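Local coordinates for protein putative acetyltransferase (Clostridium difficile, PDB 3DSB) that is a putative acetyltransferase of the GNAT family that probably transfers acyl groups other than aminoacyl groups, at residues A47-V59 / V66-D78. Residues are numbered along the deposited sequence; the frame is centred on the assembly and turned at random. Where two conformers were deposited one is given.
Sequences ALLLDERKGKYHV and VVAQIMYTYEWSD. With BET (trimethyl glycine), chain D.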
loop_
_atom_site.group_PDB
_atom_site.type_symbol
_atom_site.label_atom_id
_atom_site.label_comp_id
_atom_site.label_asym_id
_atom_site.label_seq_id
_atom_site.Cartn_x
_atom_site.Cartn_y
_atom_site.Cartn_z
ATOM N N ALA A 47 7.726 -4.635 14.986
ATOM C CA ALA A 47 8.361 -4.887 13.699
ATOM C C ALA A 47 8.448 -3.577 12.914
ATOM O O ALA A 47 9.456 -3.283 12.259
ATOM C CB ALA A 47 7.600 -5.957 12.894
ATOM N N LEU A 48 7.383 -2.780 12.969
ATOM C CA LEU A 48 7.378 -1.517 12.262
ATOM C C LEU A 48 8.398 -0.550 12.885
ATOM O O LEU A 48 9.151 0.112 12.165
ATOM C CB LEU A 48 5.946 -0.963 12.267
ATOM C CG LEU A 48 5.503 0.038 11.207
ATOM C CD1 LEU A 48 3.967 0.136 11.248
ATOM C CD2 LEU A 48 6.133 1.385 11.457
ATOM N N LEU A 49 8.435 -0.473 14.220
ATOM C CA LEU A 49 9.415 0.422 14.887
ATOM C C LEU A 49 10.851 0.093 14.500
ATOM O O LEU A 49 11.695 1.010 14.437
ATOM C CB LEU A 49 9.232 0.395 16.404
ATOM C CG LEU A 49 7.963 1.087 16.923
ATOM C CD1 LEU A 49 7.741 0.696 18.377
ATOM C CD2 LEU A 49 8.049 2.598 16.815
ATOM N N LEU A 50 11.108 -1.199 14.245
ATOM C CA LEU A 50 12.460 -1.673 13.970
ATOM C C LEU A 50 12.861 -1.488 12.520
ATOM O O LEU A 50 14.056 -1.619 12.194
ATOM C CB LEU A 50 12.594 -3.157 14.330
ATOM C CG LEU A 50 12.714 -3.467 15.813
ATOM C CD1 LEU A 50 12.503 -4.962 16.053
ATOM C CD2 LEU A 50 14.106 -2.997 16.324
ATOM N N ASP A 51 11.902 -1.188 11.638
ATOM C CA ASP A 51 12.188 -1.158 10.211
ATOM C C ASP A 51 11.504 -0.018 9.512
ATOM O O ASP A 51 10.352 -0.120 9.133
ATOM C CB ASP A 51 11.821 -2.494 9.579
ATOM C CG ASP A 51 12.255 -2.595 8.150
ATOM O OD1 ASP A 51 12.954 -1.670 7.646
ATOM O OD2 ASP A 51 11.877 -3.624 7.527
ATOM N N GLU A 52 12.248 1.066 9.340
ATOM C CA GLU A 52 11.781 2.298 8.711
ATOM C C GLU A 52 11.312 2.082 7.260
ATOM O O GLU A 52 10.576 2.907 6.689
ATOM C CB GLU A 52 12.929 3.324 8.760
ATOM C CG GLU A 52 14.315 2.765 8.265
ATOM C CD GLU A 52 14.912 1.534 9.071
ATOM O OE1 GLU A 52 14.925 1.484 10.358
ATOM O OE2 GLU A 52 15.401 0.596 8.372
ATOM N N ARG A 53 11.756 0.982 6.650
ATOM C CA ARG A 53 11.326 0.659 5.313
ATOM C C ARG A 53 9.887 0.171 5.278
ATOM O O ARG A 53 9.249 0.232 4.218
ATOM C CB ARG A 53 12.270 -0.366 4.676
ATOM C CG ARG A 53 13.704 0.140 4.591
ATOM C CD ARG A 53 14.645 -0.993 4.213
ATOM N NE ARG A 53 14.867 -1.938 5.312
ATOM C CZ ARG A 53 15.591 -3.057 5.201
ATOM N NH1 ARG A 53 16.137 -3.399 4.036
ATOM N NH2 ARG A 53 15.756 -3.852 6.250
ATOM N N LYS A 54 9.354 -0.297 6.417
ATOM C CA LYS A 54 7.944 -0.732 6.477
ATOM C C LYS A 54 6.952 0.439 6.612
ATOM O O LYS A 54 5.759 0.236 6.402
ATOM C CB LYS A 54 7.715 -1.702 7.627
ATOM C CG LYS A 54 8.373 -3.123 7.497
ATOM C CD LYS A 54 8.056 -4.026 8.683
ATOM C CE LYS A 54 8.551 -5.502 8.541
ATOM N NZ LYS A 54 10.060 -5.567 8.537
ATOM N N GLY A 55 7.421 1.649 6.942
ATOM C CA GLY A 55 6.510 2.738 7.320
ATOM C C GLY A 55 7.055 3.457 8.538
ATOM O O GLY A 55 8.157 3.142 9.038
ATOM N N LYS A 56 6.302 4.431 9.019
ATOM C CA LYS A 56 6.733 5.245 10.157
ATOM C C LYS A 56 5.568 5.620 11.064
ATOM O O LYS A 56 4.475 5.967 10.571
ATOM C CB LYS A 56 7.368 6.558 9.672
ATOM C CG LYS A 56 8.522 6.450 8.723
ATOM C CD LYS A 56 9.827 6.081 9.378
ATOM C CE LYS A 56 10.942 6.277 8.342
ATOM N NZ LYS A 56 10.549 5.692 6.969
ATOM N N TYR A 57 5.798 5.564 12.383
ATOM C CA TYR A 57 4.958 6.241 13.358
ATOM C C TYR A 57 5.558 7.579 13.688
ATOM O O TYR A 57 6.789 7.707 13.853
ATOM C CB TYR A 57 4.876 5.468 14.666
ATOM C CG TYR A 57 4.271 4.102 14.584
ATOM C CD1 TYR A 57 2.902 3.934 14.590
ATOM C CD2 TYR A 57 5.083 2.968 14.671
ATOM C CE1 TYR A 57 2.343 2.628 14.582
ATOM C CE2 TYR A 57 4.563 1.700 14.646
ATOM C CZ TYR A 57 3.180 1.529 14.619
ATOM O OH TYR A 57 2.704 0.238 14.594
ATOM N N HIS A 58 4.678 8.568 13.845
ATOM C CA HIS A 58 5.030 9.826 14.501
ATOM C C HIS A 58 4.110 9.953 15.705
ATOM O O HIS A 58 2.926 9.558 15.654
ATOM C CB HIS A 58 4.846 11.041 13.579
ATOM C CG HIS A 58 5.841 11.104 12.465
ATOM N ND1 HIS A 58 5.726 10.330 11.327
ATOM C CD2 HIS A 58 7.002 11.798 12.332
ATOM C CE1 HIS A 58 6.755 10.569 10.528
ATOM N NE2 HIS A 58 7.547 11.448 11.115
ATOM N N VAL A 59 4.638 10.543 16.773
ATOM C CA VAL A 59 3.869 10.747 17.979
ATOM C C VAL A 59 3.896 12.231 18.345
ATOM O O VAL A 59 4.870 12.964 18.061
ATOM C CB VAL A 59 4.446 9.910 19.158
ATOM C CG1 VAL A 59 4.167 8.432 18.930
ATOM C CG2 VAL A 59 5.980 10.150 19.364
ATOM N N VAL A 66 3.694 10.889 25.470
ATOM C CA VAL A 66 3.093 10.593 24.182
ATOM C C VAL A 66 1.563 10.579 24.356
ATOM O O VAL A 66 1.046 9.785 25.146
ATOM C CB VAL A 66 3.564 9.236 23.669
ATOM C CG1 VAL A 66 2.679 8.792 22.489
ATOM C CG2 VAL A 66 5.042 9.292 23.282
ATOM N N VAL A 67 0.846 11.432 23.611
ATOM C CA VAL A 67 -0.600 11.542 23.740
ATOM C C VAL A 67 -1.357 11.282 22.413
ATOM O O VAL A 67 -2.588 11.293 22.391
ATOM C CB VAL A 67 -1.032 12.917 24.302
ATOM C CG1 VAL A 67 -0.356 13.182 25.652
ATOM C CG2 VAL A 67 -0.666 14.035 23.347
ATOM N N ALA A 68 -0.623 11.087 21.307
ATOM C CA ALA A 68 -1.271 10.743 20.026
ATOM C C ALA A 68 -0.277 10.159 19.082
ATOM O O ALA A 68 0.931 10.310 19.263
ATOM C CB ALA A 68 -1.916 11.967 19.399
ATOM N N GLN A 69 -0.797 9.449 18.076
ATOM C CA GLN A 69 0.087 8.832 17.049
ATOM C C GLN A 69 -0.555 8.876 15.694
ATOM O O GLN A 69 -1.791 8.879 15.575
ATOM C CB GLN A 69 0.410 7.378 17.387
ATOM C CG GLN A 69 -0.800 6.440 17.377
ATOM C CD GLN A 69 -0.850 5.568 16.091
ATOM O OE1 GLN A 69 -0.096 4.592 15.954
ATOM N NE2 GLN A 69 -1.760 5.897 15.183
ATOM N N ILE A 70 0.309 8.864 14.681
ATOM C CA ILE A 70 -0.172 8.684 13.292
ATOM C C ILE A 70 0.828 7.760 12.601
ATOM O O ILE A 70 2.046 7.848 12.856
ATOM C CB ILE A 70 -0.285 10.063 12.551
ATOM C CG1 ILE A 70 -0.945 9.910 11.186
ATOM C CG2 ILE A 70 1.033 10.816 12.509
ATOM C CD1 ILE A 70 -1.526 11.246 10.597
HETATM N N MSE A 71 0.326 6.851 11.762
HETATM C CA MSE A 71 1.158 5.844 11.098
HETATM C C MSE A 71 0.914 5.857 9.609
HETATM O O MSE A 71 -0.241 6.011 9.181
HETATM C CB MSE A 71 0.870 4.435 11.620
HETATM C CG MSE A 71 1.920 3.432 11.210
HETATM SE SE MSE A 71 1.571 2.543 9.487
HETATM C CE MSE A 71 0.623 0.977 10.161
ATOM N N TYR A 72 1.983 5.775 8.827
ATOM C CA TYR A 72 1.838 5.594 7.372
ATOM C C TYR A 72 2.775 4.544 6.841
ATOM O O TYR A 72 3.844 4.286 7.421
ATOM C CB TYR A 72 2.037 6.889 6.588
ATOM C CG TYR A 72 3.363 7.567 6.774
ATOM C CD1 TYR A 72 4.503 7.154 6.077
ATOM C CD2 TYR A 72 3.498 8.645 7.654
ATOM C CE1 TYR A 72 5.744 7.798 6.246
ATOM C CE2 TYR A 72 4.690 9.302 7.807
ATOM C CZ TYR A 72 5.819 8.884 7.122
ATOM O OH TYR A 72 7.000 9.562 7.274
ATOM N N THR A 73 2.361 3.957 5.719
ATOM C CA THR A 73 3.228 3.061 4.964
ATOM C C THR A 73 3.454 3.669 3.575
ATOM O O THR A 73 2.869 4.697 3.236
ATOM C CB THR A 73 2.576 1.681 4.792
ATOM O OG1 THR A 73 1.335 1.828 4.130
ATOM C CG2 THR A 73 2.321 0.968 6.115
ATOM N N TYR A 74 4.264 2.983 2.754
ATOM C CA TYR A 74 4.560 3.496 1.398
ATOM C C TYR A 74 4.044 2.566 0.329
ATOM O O TYR A 74 4.026 1.349 0.528
ATOM C CB TYR A 74 6.062 3.539 1.148
ATOM C CG TYR A 74 6.787 4.285 2.215
ATOM C CD1 TYR A 74 6.807 5.655 2.196
ATOM C CD2 TYR A 74 7.453 3.602 3.263
ATOM C CE1 TYR A 74 7.505 6.393 3.200
ATOM C CE2 TYR A 74 8.123 4.321 4.276
ATOM C CZ TYR A 74 8.150 5.721 4.224
ATOM O OH TYR A 74 8.816 6.443 5.195
ATOM N N GLU A 75 3.680 3.157 -0.811
ATOM C CA GLU A 75 3.462 2.376 -2.027
ATOM C C GLU A 75 4.342 2.944 -3.127
ATOM O O GLU A 75 4.139 4.079 -3.563
ATOM C CB GLU A 75 2.004 2.522 -2.485
ATOM C CG GLU A 75 1.758 1.876 -3.856
ATOM C CD GLU A 75 0.464 2.330 -4.539
ATOM O OE1 GLU A 75 -0.420 2.908 -3.875
ATOM O OE2 GLU A 75 0.362 2.120 -5.764
ATOM N N TRP A 76 5.334 2.159 -3.580
ATOM C CA TRP A 76 6.192 2.640 -4.667
ATOM C C TRP A 76 5.401 2.619 -5.977
ATOM O O TRP A 76 4.792 1.600 -6.316
ATOM C CB TRP A 76 7.435 1.756 -4.811
ATOM C CG TRP A 76 8.366 2.294 -5.878
ATOM C CD1 TRP A 76 8.589 1.757 -7.118
ATOM C CD2 TRP A 76 9.143 3.497 -5.802
ATOM N NE1 TRP A 76 9.480 2.567 -7.829
ATOM C CE2 TRP A 76 9.829 3.636 -7.036
ATOM C CE3 TRP A 76 9.322 4.480 -4.806
ATOM C CZ2 TRP A 76 10.694 4.710 -7.284
ATOM C CZ3 TRP A 76 10.195 5.539 -5.063
ATOM C CH2 TRP A 76 10.861 5.648 -6.280
ATOM N N SER A 77 5.460 3.727 -6.711
ATOM C CA SER A 77 4.941 3.789 -8.060
ATOM C C SER A 77 6.093 3.774 -9.064
ATOM O O SER A 77 6.857 4.752 -9.158
ATOM C CB SER A 77 4.105 5.065 -8.266
ATOM O OG SER A 77 3.751 5.224 -9.646
ATOM N N ASP A 78 6.206 2.676 -9.825
ATOM C CA ASP A 78 7.195 2.629 -10.891
ATOM C C ASP A 78 6.844 3.558 -12.027
ATOM O O ASP A 78 7.750 4.253 -12.557
ATOM C CB ASP A 78 7.438 1.191 -11.377
ATOM C CG ASP A 78 6.158 0.406 -11.692
ATOM O OD1 ASP A 78 5.048 0.944 -11.556
ATOM O OD2 ASP A 78 6.303 -0.767 -12.106
HETATM N N BET D . -1.937 5.843 -9.811
HETATM C CA BET D . -0.458 5.702 -9.590
HETATM C C BET D . 0.399 4.988 -10.625
HETATM O O BET D . 1.290 4.144 -10.261
HETATM O OXT BET D . 0.264 5.388 -11.814
HETATM C C1 BET D . -2.606 5.089 -8.766
HETATM C C2 BET D . -2.412 7.231 -9.724
HETATM C C3 BET D . -2.380 5.323 -11.111
HETATM O O HOH W 1 3.590 8.697 10.710
#
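Lys56 passes the ring of Tyr72 to reach the hydroxyl of Tyr74. Its CB makes an off-centre CH-pi contact with the Tyr72 ring; beyond it, turns at chi2 (-78°) and chi4 (-45°) bring NZ to the ring edge of Tyr74, where NZ donates to OH at 2.6 Å. The same ammonium donates to Glu52 O at 2.8 Å, tying the turn after helix 38-50 to strand 65-77. Beneath the side chains, Lys56 pairs with Tyr72 and His58 with Ile70 through two-way backbone bonds, the antiparallel ladder of a beta hairpin. His58 and Tyr72 meet rim to rim, with Tyr72 OH 3.4 Å from His58 CE1 near the imidazole plane. A water in that plane lies 2.8 Å from His58 ND1 and donates to Lys56 O and Ile70 O, bridging the strands. On the other face, CG of Met71, a selenomethionine, packs obliquely 3.5 Å from Tyr57 CE1. Gln69 OE1 lies 3.4 Å from Tyr57 CE1 and accepts from Asn24, while NE2 bonds to Ser89 OG on strand 82-92; Tyr57 OH bonds to Asp78 of the second subunit. Farther along strand 65-77, Ser77 OG donates to trimethyl glycine O at 2.8 Å. One face of this GNAT hairpin thus joins lysine, histidine and water, the other packs Tyr57 and Met71 beside a doubly bonded amide, and two oxygen acceptors probably stabilise the lysine charge.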